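Local coordinates for EAL/GGDEF domain protein (Methylococcus capsulatus, PDB 3ICL) that is a GGDEF-domain protein of probable signalling role, modelled here as its GGDEF domain alone, at residues L34-D39 / D80-L85. The protein carries 1 engineered substitution. Sequence-based numbering, arbitrary orientation.
Engineered in segment 80-85: K81 (natural residue Glu). With SO4 (sulfate ion), chain C.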
loop_
_atom_site.group_PDB
_atom_site.type_symbol
_atom_site.label_atom_id
_atom_site.label_comp_id
_atom_site.label_asym_id
_atom_site.label_seq_id
_atom_site.Cartn_x
_atom_site.Cartn_y
_atom_site.Cartn_z
ATOM N N LEU A 34 -0.703 -2.989 -4.792
ATOM C CA LEU A 34 0.423 -2.198 -4.317
ATOM C C LEU A 34 0.698 -2.679 -2.900
ATOM O O LEU A 34 -0.229 -2.890 -2.123
ATOM C CB LEU A 34 0.093 -0.698 -4.307
ATOM C CG LEU A 34 0.305 0.097 -5.605
ATOM C CD1 LEU A 34 -0.449 -0.548 -6.750
ATOM C CD2 LEU A 34 -0.149 1.533 -5.399
ATOM N N PHE A 35 1.970 -2.878 -2.578
ATOM C CA PHE A 35 2.371 -3.322 -1.250
ATOM C C PHE A 35 3.255 -2.188 -0.744
ATOM O O PHE A 35 4.362 -1.988 -1.237
ATOM C CB PHE A 35 3.167 -4.632 -1.347
ATOM C CG PHE A 35 2.882 -5.610 -0.233
ATOM C CD1 PHE A 35 3.065 -5.249 1.102
ATOM C CD2 PHE A 35 2.460 -6.908 -0.523
ATOM C CE1 PHE A 35 2.835 -6.168 2.134
ATOM C CE2 PHE A 35 2.227 -7.838 0.502
ATOM C CZ PHE A 35 2.415 -7.467 1.830
ATOM N N LEU A 36 2.755 -1.442 0.232
ATOM C CA LEU A 36 3.476 -0.295 0.766
ATOM C C LEU A 36 4.147 -0.571 2.100
ATOM O O LEU A 36 3.586 -1.227 2.976
ATOM C CB LEU A 36 2.510 0.883 0.891
ATOM C CG LEU A 36 3.023 2.245 1.353
ATOM C CD1 LEU A 36 2.075 3.318 0.829
ATOM C CD2 LEU A 36 3.117 2.295 2.864
ATOM N N ASP A 37 5.356 -0.045 2.246
ATOM C CA ASP A 37 6.130 -0.233 3.462
ATOM C C ASP A 37 6.493 1.124 4.039
ATOM O O ASP A 37 6.967 2.003 3.314
ATOM C CB ASP A 37 7.421 -0.986 3.130
ATOM C CG ASP A 37 8.200 -1.400 4.356
ATOM O OD1 ASP A 37 7.941 -0.869 5.459
ATOM O OD2 ASP A 37 9.090 -2.262 4.208
ATOM N N VAL A 38 6.240 1.308 5.329
ATOM C CA VAL A 38 6.631 2.550 5.980
ATOM C C VAL A 38 8.021 2.169 6.458
ATOM O O VAL A 38 8.195 1.585 7.530
ATOM C CB VAL A 38 5.719 2.904 7.165
ATOM C CG1 VAL A 38 6.198 4.188 7.824
ATOM C CG2 VAL A 38 4.289 3.085 6.673
ATOM N N ASP A 39 9.002 2.475 5.616
ATOM C CA ASP A 39 10.394 2.132 5.868
ATOM C C ASP A 39 10.991 2.498 7.216
ATOM O O ASP A 39 11.689 1.683 7.817
ATOM C CB ASP A 39 11.286 2.712 4.764
ATOM C CG ASP A 39 10.924 2.194 3.380
ATOM O OD1 ASP A 39 10.320 1.104 3.279
ATOM O OD2 ASP A 39 11.259 2.877 2.388
ATOM N N ASP A 80 3.607 -2.616 9.977
ATOM C CA ASP A 80 3.784 -1.349 9.281
ATOM C C ASP A 80 3.747 -1.377 7.751
ATOM O O ASP A 80 4.333 -0.513 7.103
ATOM C CB ASP A 80 5.079 -0.678 9.756
ATOM C CG ASP A 80 6.310 -1.507 9.465
ATOM O OD1 ASP A 80 6.170 -2.627 8.930
ATOM O OD2 ASP A 80 7.426 -1.038 9.773
ATOM N N LYS A 81 3.063 -2.363 7.177
ATOM C CA LYS A 81 2.923 -2.447 5.726
ATOM C C LYS A 81 1.436 -2.348 5.403
ATOM O O LYS A 81 0.588 -2.563 6.268
ATOM C CB LYS A 81 3.474 -3.766 5.182
ATOM C CG LYS A 81 4.930 -3.725 4.738
ATOM C CD LYS A 81 5.894 -3.695 5.911
ATOM C CE LYS A 81 5.879 -5.008 6.673
ATOM N NZ LYS A 81 6.847 -4.987 7.798
ATOM N N PHE A 82 1.127 -2.005 4.161
ATOM C CA PHE A 82 -0.258 -1.882 3.721
ATOM C C PHE A 82 -0.420 -2.543 2.354
ATOM O O PHE A 82 0.418 -2.361 1.467
ATOM C CB PHE A 82 -0.652 -0.403 3.609
ATOM C CG PHE A 82 -0.686 0.326 4.923
ATOM C CD1 PHE A 82 -1.836 0.326 5.705
ATOM C CD2 PHE A 82 0.434 1.012 5.382
ATOM C CE1 PHE A 82 -1.869 0.998 6.926
ATOM C CE2 PHE A 82 0.407 1.689 6.603
ATOM C CZ PHE A 82 -0.745 1.679 7.373
ATOM N N THR A 83 -1.479 -3.328 2.193
ATOM C CA THR A 83 -1.748 -3.956 0.905
ATOM C C THR A 83 -2.860 -3.131 0.286
ATOM O O THR A 83 -3.918 -2.939 0.883
ATOM C CB THR A 83 -2.211 -5.413 1.033
ATOM O OG1 THR A 83 -3.271 -5.494 1.988
ATOM C CG2 THR A 83 -1.039 -6.307 1.457
ATOM N N ILE A 84 -2.601 -2.638 -0.913
ATOM C CA ILE A 84 -3.542 -1.788 -1.616
ATOM C C ILE A 84 -4.069 -2.451 -2.883
ATOM O O ILE A 84 -3.310 -2.782 -3.790
ATOM C CB ILE A 84 -2.840 -0.457 -1.955
ATOM C CG1 ILE A 84 -2.419 0.215 -0.645
ATOM C CG2 ILE A 84 -3.740 0.425 -2.803
ATOM C CD1 ILE A 84 -1.236 1.149 -0.775
ATOM N N LEU A 85 -5.379 -2.640 -2.934
ATOM C CA LEU A 85 -6.027 -3.256 -4.082
ATOM C C LEU A 85 -6.671 -2.219 -4.987
ATOM O O LEU A 85 -7.532 -1.456 -4.551
ATOM C CB LEU A 85 -7.100 -4.246 -3.609
ATOM C CG LEU A 85 -8.178 -4.691 -4.602
ATOM C CD1 LEU A 85 -7.555 -5.342 -5.836
ATOM C CD2 LEU A 85 -9.118 -5.666 -3.899
HETATM S S SO4 C . 10.277 -4.688 7.240
HETATM O O1 SO4 C . 9.284 -5.631 6.692
HETATM O O2 SO4 C . 9.924 -4.368 8.638
HETATM O O3 SO4 C . 11.617 -5.305 7.195
HETATM O O4 SO4 C . 10.276 -3.444 6.441
#
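F35 and T83 show how neighbouring antiparallel strands fit side chain to side chain: the methyl CG2 of T83 sits over one face of the F35 ring, 3.8 Å from its centroid and offset toward the rim. K81 CB meets CE1 at the ring's edge, in its plane. On this face K81, an engineered residue, also runs beside D37, where a bend at chi2 (74°) brings CD to 3.5 Å from D37 OD1. Its NZ grips D80 OD1 in a salt bridge at 2.7 Å and a sulfate oxygen, O1, at 2.8 Å.

The other face is apolar. L34 CB meets I84 CB at 3.8 Å, while I84 CD1 reaches across to L36 CB. The F82 ring turns its edge to two bumps, L36 CD2 and V38 CG2, the former 3.9 Å from F82 CD2. Four backbone bonds join the L34–I84 and L36–F82 pairs, and a longer one, V38 N to D80 O at 3.2 Å, carries the pairing one residue past the last bridge, D37–K81.

The GGDEF signature, GGDKF here because K81 replaces Glu, runs from G78 in the turn after strand 73-77 to F82. Strand 32-38 is the middle one of five, and 81-86 pairs with it and with 73-77. Helix 135-152 packs on F35 and D37, helix 10-23 touches T83 through F13, and L34 and L36 lean on I123 of strand 121-127.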